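Local coordinates for hypothetical protein PH0156 (Pyrococcus horikoshii, PDB 2P62) that is of unknown function but has a Toprim-like fold, so it may share the nucleic-acid chemistry of that group, at residues L5-G10 with V61-E66; V92-D97 with V129-Y134; G43-E48 with K68-K73. One frame throughout, in Å; residues are numbered along the deposited sequence.

Contact 1 of 3, residues L5-G10 with V61-E66; sequences LIIVEG and VIIHAE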
loop_
_atom_site.group_PDB
_atom_site.type_symbol
_atom_site.label_atom_id
_atom_site.label_comp_id
_atom_site.label_asym_id
_atom_site.label_seq_id
_atom_site.Cartn_x
_atom_site.Cartn_y
_atom_site.Cartn_z
ATOM N N LEU A 5 20.648 10.701 -8.404
ATOM C CA LEU A 5 19.976 10.069 -7.278
ATOM C C LEU A 5 18.831 10.933 -6.741
ATOM O O LEU A 5 19.003 12.125 -6.468
ATOM C CB LEU A 5 20.992 9.795 -6.160
ATOM C CG LEU A 5 20.498 9.124 -4.873
ATOM C CD1 LEU A 5 19.903 7.755 -5.213
ATOM C CD2 LEU A 5 21.656 8.971 -3.883
ATOM N N ILE A 6 17.660 10.319 -6.608
ATOM C CA ILE A 6 16.479 10.995 -6.088
ATOM C C ILE A 6 16.042 10.306 -4.797
ATOM O O ILE A 6 15.696 9.123 -4.792
ATOM C CB ILE A 6 15.313 10.966 -7.096
ATOM C CG1 ILE A 6 15.767 11.570 -8.432
ATOM C CG2 ILE A 6 14.124 11.741 -6.521
ATOM C CD1 ILE A 6 14.665 11.733 -9.478
ATOM N N ILE A 7 16.077 11.057 -3.700
ATOM C CA ILE A 7 15.708 10.536 -2.391
ATOM C C ILE A 7 14.400 11.136 -1.896
ATOM O O ILE A 7 14.287 12.349 -1.729
ATOM C CB ILE A 7 16.795 10.841 -1.341
ATOM C CG1 ILE A 7 18.165 10.370 -1.850
ATOM C CG2 ILE A 7 16.431 10.152 -0.019
ATOM C CD1 ILE A 7 19.337 10.773 -0.961
ATOM N N VAL A 8 13.413 10.277 -1.671
ATOM C CA VAL A 8 12.109 10.708 -1.186
ATOM C C VAL A 8 11.824 9.985 0.119
ATOM O O VAL A 8 12.569 9.080 0.502
ATOM C CB VAL A 8 10.999 10.385 -2.204
ATOM C CG1 VAL A 8 11.218 11.185 -3.475
ATOM C CG2 VAL A 8 10.989 8.897 -2.508
ATOM N N GLU A 9 10.743 10.362 0.798
ATOM C CA GLU A 9 10.415 9.734 2.074
ATOM C C GLU A 9 9.698 8.387 2.001
ATOM O O GLU A 9 10.082 7.457 2.700
ATOM C CB GLU A 9 9.590 10.681 2.949
ATOM C CG GLU A 9 9.470 10.184 4.383
ATOM C CD GLU A 9 8.662 11.113 5.265
ATOM O OE1 GLU A 9 8.805 12.347 5.115
ATOM O OE2 GLU A 9 7.896 10.611 6.118
ATOM N N GLY A 10 8.663 8.281 1.170
ATOM C CA GLY A 10 7.927 7.029 1.077
ATOM C C GLY A 10 7.418 6.650 -0.303
ATOM O O GLY A 10 7.713 7.320 -1.299
ATOM N N VAL A 61 17.993 7.147 -10.247
ATOM C CA VAL A 61 17.884 6.143 -9.206
ATOM C C VAL A 61 17.071 6.765 -8.081
ATOM O O VAL A 61 17.520 7.697 -7.424
ATOM C CB VAL A 61 19.278 5.738 -8.688
ATOM C CG1 VAL A 61 19.143 4.688 -7.593
ATOM C CG2 VAL A 61 20.119 5.187 -9.847
ATOM N N ILE A 62 15.866 6.251 -7.873
ATOM C CA ILE A 62 14.969 6.763 -6.844
ATOM C C ILE A 62 14.893 5.802 -5.664
ATOM O O ILE A 62 14.650 4.608 -5.847
ATOM C CB ILE A 62 13.550 6.940 -7.413
ATOM C CG1 ILE A 62 13.621 7.727 -8.719
ATOM C CG2 ILE A 62 12.648 7.636 -6.403
ATOM C CD1 ILE A 62 12.309 7.835 -9.405
ATOM N N ILE A 63 15.096 6.324 -4.457
ATOM C CA ILE A 63 15.024 5.504 -3.250
ATOM C C ILE A 63 14.105 6.159 -2.232
ATOM O O ILE A 63 13.981 7.382 -2.203
ATOM C CB ILE A 63 16.411 5.318 -2.573
ATOM C CG1 ILE A 63 16.982 6.672 -2.161
ATOM C CG2 ILE A 63 17.370 4.634 -3.515
ATOM C CD1 ILE A 63 18.311 6.571 -1.447
ATOM N N HIS A 64 13.467 5.340 -1.401
ATOM C CA HIS A 64 12.576 5.831 -0.353
ATOM C C HIS A 64 12.667 4.917 0.868
ATOM O O HIS A 64 13.343 3.889 0.821
ATOM C CB HIS A 64 11.128 5.873 -0.836
ATOM C CG HIS A 64 10.506 4.523 -1.003
ATOM N ND1 HIS A 64 10.678 3.755 -2.135
ATOM C CD2 HIS A 64 9.721 3.797 -0.172
ATOM C CE1 HIS A 64 10.025 2.617 -1.995
ATOM N NE2 HIS A 64 9.436 2.617 -0.813
ATOM N N ALA A 65 11.973 5.293 1.945
ATOM C CA ALA A 65 11.962 4.529 3.200
ATOM C C ALA A 65 13.388 4.152 3.603
ATOM O O ALA A 65 13.646 3.048 4.093
ATOM C CB ALA A 65 11.097 3.266 3.049
ATOM N N GLU A 66 14.314 5.077 3.379
ATOM C CA GLU A 66 15.705 4.836 3.710
ATOM C C GLU A 66 15.923 5.033 5.209
ATOM O O GLU A 66 16.671 4.285 5.840
ATOM C CB GLU A 66 16.610 5.783 2.917
ATOM C CG GLU A 66 18.016 5.239 2.710
ATOM C CD GLU A 66 18.032 4.017 1.803
ATOM O OE1 GLU A 66 19.053 3.294 1.767
ATOM O OE2 GLU A 66 17.014 3.785 1.116
#
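Ile6 and Ile62 are paired in the parallel core of a Toprim-like sheet, where strand 2-7 lies beside strand 58-63. The axes of the two short strands approach to 4.7 Å and run 18° apart. Val61 O accepts a hydrogen bond from Ile6 N, 2.7 Å away. Ile6 O in turn takes Ile63 N, and Val8 N goes on to Ile63 O at 3.0 Å. Beyond the strands, Ala65 N also donates a hydrogen bond to Glu9 O, approaching from above the carbonyl plane. Leu5, Ile7, Val61 and Ile63 share one face of the sheet. There Ile63 CD1 lies 3.8 Å from Ile7 CG1, the two side chains side by side and pointing the same way. Leu5 CG is anti to the backbone N (chi1 -180°), and from there CD1 meets Val61 O at 3.3 Å and Val61 CG1 at 4.0 Å. Helix 71-84 touches Leu5 and Ile7 on this face. Ile6 and Ile62 lie on the other face. Val8 CG2 comes to 3.5 Å from His64 CB, and the His64 ring reaches Gly10. Glu9 follows the first strand, where Toprim domains keep a conserved glutamate; no role is established for it here. The chemistry changes along the contact: apolar branches flank the strand ladder, and polar groups gather where the strands give way to loops.

Contact 2 of 3, residues V92-D97 with V129-Y134; sequences VYVVRD and VKIYPY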
loop_
_atom_site.group_PDB
_atom_site.type_symbol
_atom_site.label_atom_id
_atom_site.label_comp_id
_atom_site.label_asym_id
_atom_site.label_seq_id
_atom_site.Cartn_x
_atom_site.Cartn_y
_atom_site.Cartn_z
ATOM N N VAL A 92 22.110 14.926 -6.912
ATOM C CA VAL A 92 21.362 14.263 -5.870
ATOM C C VAL A 92 20.230 15.195 -5.469
ATOM O O VAL A 92 20.451 16.372 -5.170
ATOM C CB VAL A 92 22.225 13.963 -4.617
ATOM C CG1 VAL A 92 21.342 13.368 -3.534
ATOM C CG2 VAL A 92 23.350 12.983 -4.958
ATOM N N TYR A 93 19.013 14.660 -5.492
ATOM C CA TYR A 93 17.826 15.415 -5.117
ATOM C C TYR A 93 17.304 14.875 -3.793
ATOM O O TYR A 93 17.185 13.671 -3.615
ATOM C CB TYR A 93 16.743 15.286 -6.201
ATOM C CG TYR A 93 17.136 15.915 -7.514
ATOM C CD1 TYR A 93 17.962 15.233 -8.411
ATOM C CD2 TYR A 93 16.772 17.230 -7.820
ATOM C CE1 TYR A 93 18.428 15.841 -9.567
ATOM C CE2 TYR A 93 17.237 17.853 -8.987
ATOM C CZ TYR A 93 18.070 17.154 -9.852
ATOM O OH TYR A 93 18.601 17.761 -10.977
ATOM N N VAL A 94 17.015 15.761 -2.853
ATOM C CA VAL A 94 16.486 15.326 -1.568
ATOM C C VAL A 94 15.148 16.031 -1.382
ATOM O O VAL A 94 15.104 17.240 -1.195
ATOM C CB VAL A 94 17.457 15.681 -0.427
ATOM C CG1 VAL A 94 16.918 15.150 0.904
ATOM C CG2 VAL A 94 18.828 15.072 -0.707
ATOM N N VAL A 95 14.062 15.267 -1.459
ATOM C CA VAL A 95 12.714 15.809 -1.347
ATOM C C VAL A 95 12.035 15.462 -0.039
ATOM O O VAL A 95 11.977 14.294 0.357
ATOM C CB VAL A 95 11.841 15.300 -2.503
ATOM C CG1 VAL A 95 10.396 15.794 -2.346
ATOM C CG2 VAL A 95 12.450 15.769 -3.830
ATOM N N ARG A 96 11.508 16.487 0.619
ATOM C CA ARG A 96 10.834 16.314 1.896
ATOM C C ARG A 96 9.725 17.341 2.042
ATOM O O ARG A 96 9.843 18.463 1.552
ATOM C CB ARG A 96 11.832 16.480 3.054
ATOM C CG ARG A 96 11.188 16.258 4.423
ATOM C CD ARG A 96 12.171 16.372 5.569
ATOM N NE ARG A 96 12.523 17.762 5.869
ATOM C CZ ARG A 96 13.311 18.134 6.876
ATOM N NH1 ARG A 96 13.833 17.228 7.689
ATOM N NH2 ARG A 96 13.580 19.415 7.066
ATOM N N ASP A 97 8.638 16.960 2.704
ATOM C CA ASP A 97 7.548 17.904 2.914
ATOM C C ASP A 97 8.133 19.090 3.674
ATOM O O ASP A 97 9.075 18.938 4.455
ATOM C CB ASP A 97 6.427 17.319 3.786
ATOM C CG ASP A 97 5.701 16.161 3.136
ATOM O OD1 ASP A 97 5.590 16.126 1.887
ATOM O OD2 ASP A 97 5.203 15.294 3.895
ATOM N N VAL A 129 29.457 17.229 -6.976
ATOM C CA VAL A 129 28.069 16.765 -7.061
ATOM C C VAL A 129 27.063 17.846 -6.660
ATOM O O VAL A 129 27.176 18.441 -5.586
ATOM C CB VAL A 129 27.851 15.514 -6.149
ATOM C CG1 VAL A 129 26.380 15.141 -6.097
ATOM C CG2 VAL A 129 28.677 14.332 -6.669
ATOM N N LYS A 130 26.075 18.090 -7.521
ATOM C CA LYS A 130 25.042 19.081 -7.231
ATOM C C LYS A 130 23.929 18.485 -6.368
ATOM O O LYS A 130 23.180 17.623 -6.815
ATOM C CB LYS A 130 24.438 19.634 -8.527
ATOM C CG LYS A 130 25.333 20.590 -9.282
ATOM C CD LYS A 130 24.609 21.187 -10.473
ATOM C CE LYS A 130 25.564 22.020 -11.306
ATOM N NZ LYS A 130 26.768 21.213 -11.651
ATOM N N ILE A 131 23.821 18.948 -5.128
ATOM C CA ILE A 131 22.791 18.455 -4.226
ATOM C C ILE A 131 21.629 19.448 -4.168
ATOM O O ILE A 131 21.799 20.614 -3.802
ATOM C CB ILE A 131 23.382 18.214 -2.826
ATOM C CG1 ILE A 131 24.543 17.211 -2.945
ATOM C CG2 ILE A 131 22.301 17.666 -1.888
ATOM C CD1 ILE A 131 25.444 17.052 -1.686
ATOM N N TYR A 132 20.447 18.978 -4.550
ATOM C CA TYR A 132 19.272 19.828 -4.567
ATOM C C TYR A 132 18.276 19.536 -3.465
ATOM O O TYR A 132 17.555 18.544 -3.504
ATOM C CB TYR A 132 18.551 19.723 -5.915
ATOM C CG TYR A 132 19.307 20.297 -7.088
ATOM C CD1 TYR A 132 19.233 21.660 -7.394
ATOM C CD2 TYR A 132 20.084 19.474 -7.918
ATOM C CE1 TYR A 132 19.905 22.184 -8.496
ATOM C CE2 TYR A 132 20.760 19.995 -9.021
ATOM C CZ TYR A 132 20.662 21.347 -9.303
ATOM O OH TYR A 132 21.308 21.859 -10.404
ATOM N N PRO A 133 18.252 20.383 -2.439
ATOM C CA PRO A 133 17.290 20.150 -1.360
ATOM C C PRO A 133 15.965 20.791 -1.787
ATOM O O PRO A 133 15.923 21.959 -2.171
ATOM C CB PRO A 133 17.946 20.813 -0.147
ATOM C CG PRO A 133 18.833 21.875 -0.745
ATOM C CD PRO A 133 19.343 21.289 -2.032
ATOM N N TYR A 134 14.887 20.017 -1.758
ATOM C CA TYR A 134 13.600 20.544 -2.179
ATOM C C TYR A 134 12.464 20.254 -1.211
ATOM O O TYR A 134 12.272 19.117 -0.785
ATOM C CB TYR A 134 13.261 19.992 -3.565
ATOM C CG TYR A 134 11.991 20.540 -4.162
ATOM C CD1 TYR A 134 10.772 19.885 -3.982
ATOM C CD2 TYR A 134 12.000 21.733 -4.889
ATOM C CE1 TYR A 134 9.590 20.403 -4.516
ATOM C CE2 TYR A 134 10.824 22.261 -5.424
ATOM C CZ TYR A 134 9.627 21.591 -5.234
ATOM O OH TYR A 134 8.468 22.099 -5.772
#
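The rings of Tyr93 and Tyr132 lie side by side and point the same way. Their planes are only 10° apart, but they are slid so far that they barely overlap, with centroids 4.9 Å apart. The touch is oblique: Tyr93 CE2 comes to 3.4 Å from Tyr132 CD2, and Tyr93 CD2 lies 3.6 Å from Tyr132 CB. Both tyrosines hold CG anti to the carbonyl carbon (chi1 -65° and -68°), which starts both rings off in the same direction. Val92 O sits at the edge of the Tyr132 ring, and Val95 CG1 at the edge of the Tyr134 ring. Tyr93 OH is hydrogen-bonded to Glu91 OE1, and Tyr134 OH to Asn231 O. Helix 233-239 touches all three tyrosines.

Beneath the rings runs a parallel ladder of the Toprim-like sheet, joining strands 89-97 and 129-136. Five backbone bonds hold it. Val92 O takes Tyr132 N at 2.7 Å, and Tyr132 O takes Val94 N at 2.9 Å. Val94 O then receives Tyr134 N, and Tyr134 O receives Arg96 N. Pro133 has no N-H to give, but the bonds to this neighbour use Tyr132 and Tyr134, on either side of it. On the face away from the tyrosines, Val92 and Val94 pack loosely on Ile131, and Pro133 rests on helix 104-109, which adds Trp107 and Val108. Val92 CG2 meets Val129 CG1 at 3.9 Å.

Contact 3 of 3, residues G43-E48 with K68-K73; sequences GFRIGE and KQRIPK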
loop_
_atom_site.group_PDB
_atom_site.type_symbol
_atom_site.label_atom_id
_atom_site.label_comp_id
_atom_site.label_asym_id
_atom_site.label_seq_id
_atom_site.Cartn_x
_atom_site.Cartn_y
_atom_site.Cartn_z
ATOM N N GLY A 43 25.696 2.884 -0.014
ATOM C CA GLY A 43 25.321 3.049 1.379
ATOM C C GLY A 43 23.868 2.721 1.663
ATOM O O GLY A 43 23.317 3.132 2.686
ATOM N N PHE A 44 23.241 1.980 0.755
ATOM C CA PHE A 44 21.844 1.587 0.921
ATOM C C PHE A 44 21.748 0.444 1.931
ATOM O O PHE A 44 22.754 -0.188 2.263
ATOM C CB PHE A 44 21.256 1.145 -0.426
ATOM C CG PHE A 44 21.173 2.249 -1.450
ATOM C CD1 PHE A 44 21.051 1.950 -2.807
ATOM C CD2 PHE A 44 21.219 3.586 -1.063
ATOM C CE1 PHE A 44 20.984 2.967 -3.767
ATOM C CE2 PHE A 44 21.152 4.609 -2.011
ATOM C CZ PHE A 44 21.033 4.297 -3.366
ATOM N N ARG A 45 20.540 0.189 2.427
ATOM C CA ARG A 45 20.338 -0.889 3.389
ATOM C C ARG A 45 20.359 -2.241 2.686
ATOM O O ARG A 45 20.198 -2.322 1.466
ATOM C CB ARG A 45 19.018 -0.711 4.141
ATOM C CG ARG A 45 17.792 -0.635 3.257
ATOM C CD ARG A 45 16.510 -0.549 4.081
ATOM N NE ARG A 45 16.537 0.543 5.054
ATOM C CZ ARG A 45 17.062 0.455 6.275
ATOM N NH1 ARG A 45 17.040 1.505 7.088
ATOM N NH2 ARG A 45 17.598 -0.683 6.694
ATOM N N ILE A 46 20.559 -3.293 3.476
ATOM C CA ILE A 46 20.643 -4.672 2.993
ATOM C C ILE A 46 19.862 -5.065 1.739
ATOM O O ILE A 46 20.418 -5.070 0.637
ATOM C CB ILE A 46 20.288 -5.681 4.123
ATOM C CG1 ILE A 46 19.418 -5.010 5.196
ATOM C CG2 ILE A 46 21.569 -6.236 4.735
ATOM C CD1 ILE A 46 18.052 -4.552 4.714
ATOM N N GLY A 47 18.585 -5.402 1.903
ATOM C CA GLY A 47 17.782 -5.824 0.767
ATOM C C GLY A 47 16.902 -4.752 0.157
ATOM O O GLY A 47 15.680 -4.885 0.112
ATOM N N GLU A 48 17.524 -3.686 -0.329
ATOM C CA GLU A 48 16.778 -2.598 -0.936
ATOM C C GLU A 48 16.875 -2.617 -2.454
ATOM O O GLU A 48 17.965 -2.731 -3.017
ATOM C CB GLU A 48 17.280 -1.250 -0.410
ATOM C CG GLU A 48 16.671 -0.058 -1.130
ATOM C CD GLU A 48 16.755 1.215 -0.326
ATOM O OE1 GLU A 48 17.881 1.651 -0.005
ATOM O OE2 GLU A 48 15.686 1.777 -0.013
ATOM N N LYS A 68 15.255 8.424 8.363
ATOM C CA LYS A 68 15.632 9.793 8.704
ATOM C C LYS A 68 17.083 9.839 9.187
ATOM O O LYS A 68 17.726 10.890 9.160
ATOM C CB LYS A 68 14.707 10.320 9.806
ATOM C CG LYS A 68 14.643 11.839 9.926
ATOM C CD LYS A 68 13.841 12.445 8.785
ATOM C CE LYS A 68 13.619 13.934 8.988
ATOM N NZ LYS A 68 12.704 14.491 7.957
ATOM N N GLN A 69 17.595 8.688 9.615
ATOM C CA GLN A 69 18.955 8.592 10.130
ATOM C C GLN A 69 19.940 7.951 9.153
ATOM O O GLN A 69 21.146 7.906 9.412
ATOM C CB GLN A 69 18.935 7.800 11.435
ATOM C CG GLN A 69 20.254 7.768 12.173
ATOM C CD GLN A 69 20.148 7.040 13.493
ATOM O OE1 GLN A 69 19.367 7.427 14.363
ATOM N NE2 GLN A 69 20.931 5.977 13.650
ATOM N N ARG A 70 19.427 7.461 8.028
ATOM C CA ARG A 70 20.274 6.815 7.035
ATOM C C ARG A 70 20.593 7.727 5.847
ATOM O O ARG A 70 21.547 7.470 5.112
ATOM C CB ARG A 70 19.615 5.528 6.533
ATOM C CG ARG A 70 20.618 4.428 6.198
ATOM C CD ARG A 70 20.047 3.380 5.258
ATOM N NE ARG A 70 21.020 2.329 4.970
ATOM C CZ ARG A 70 21.369 1.371 5.826
ATOM N NH1 ARG A 70 20.819 1.323 7.035
ATOM N NH2 ARG A 70 22.270 0.462 5.477
ATOM N N ILE A 71 19.798 8.782 5.662
ATOM C CA ILE A 71 20.007 9.734 4.568
ATOM C C ILE A 71 21.456 10.241 4.543
ATOM O O ILE A 71 22.109 10.230 3.497
ATOM C CB ILE A 71 19.063 10.967 4.690
ATOM C CG1 ILE A 71 17.596 10.529 4.662
ATOM C CG2 ILE A 71 19.358 11.964 3.576
ATOM C CD1 ILE A 71 17.169 9.810 3.404
ATOM N N PRO A 72 21.975 10.704 5.693
ATOM C CA PRO A 72 23.356 11.194 5.719
ATOM C C PRO A 72 24.344 10.067 5.427
ATOM O O PRO A 72 25.403 10.276 4.831
ATOM C CB PRO A 72 23.501 11.741 7.138
ATOM C CG PRO A 72 22.585 10.851 7.928
ATOM C CD PRO A 72 21.367 10.787 7.033
ATOM N N LYS A 73 23.979 8.868 5.859
ATOM C CA LYS A 73 24.810 7.693 5.647
ATOM C C LYS A 73 24.885 7.432 4.140
ATOM O O LYS A 73 25.946 7.109 3.600
ATOM C CB LYS A 73 24.196 6.505 6.401
ATOM C CG LYS A 73 25.002 5.206 6.395
ATOM C CD LYS A 73 24.533 4.249 5.294
ATOM C CE LYS A 73 24.459 2.793 5.788
ATOM N NZ LYS A 73 25.745 2.275 6.367
#
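Arg70 lays its guanidinium against the backbone of Gly43, Phe44 and Arg45 in a partly buried contact towards the outside of the Toprim-like fold. One side is the loop between helix 39-42 and strand 51-55. The other is the turn leading into helix 71-84, the helix of the beta-alpha-beta crossover from strand 58-63 to strand 89-97. Gly43 leaves helix 39-42 with positive phi, which favours glycine, and a CB there would be tight against Lys73 O.

The Arg70 chain is extended from CG to NE and carries the flat group across to the loop. Two weak hydrogen bonds hold its edge: NE to Gly43 O at 3.3 Å and NH2 to Phe44 O at 3.3 Å. Arg45 CB stands 3.5 Å above one face, over the centre. Lys73 CE lies above the opposite face, offset toward the rim. The guanidinium is therefore loosely held at its edge and flanked on both faces.

The Arg45 and Arg70 guanidinium planes are 46° apart, and their NH1 atoms approach to 3.8 Å although the charges are alike. Arg45 NH1 is hydrogen-bonded to Glu66 O. Glu66 OE1 forms a long, weak ion pair with Arg70 NE, which may ease the repulsion a little, though the Glu66 side chain is poorly ordered. An alanine at Arg70 would probably leave Gly43 O and Phe44 O without these donors and open a gap between Arg45 and Lys73. Lys73 bends at chi2 (-96°), and its CD comes to 3.1 Å from Gly43 O.

In the fold
Contacts 1 and 2 lie in the core and belong to one sheet. Contact 3 is nearer the surface, its centre about 18 Å from the centre of the chain. Strands 2-7 and 89-97 are neighbours, so contacts 1 and 2 meet through probable backbone bonds between Leu5, Ile7 and Tyr93. Both rest on parallel backbone ladders, but contact 1 is padded mainly by aliphatic branches, contact 2 also by tyrosine rings. Contact 3 has no ladder; weak arginine-to-carbonyl bonds and close like charges take its place. It adjoins contact 1 at Glu66, whose carbonyl probably bonds Arg45. Helix 71-84, which begins in contact 3, leads into the strand of contact 2.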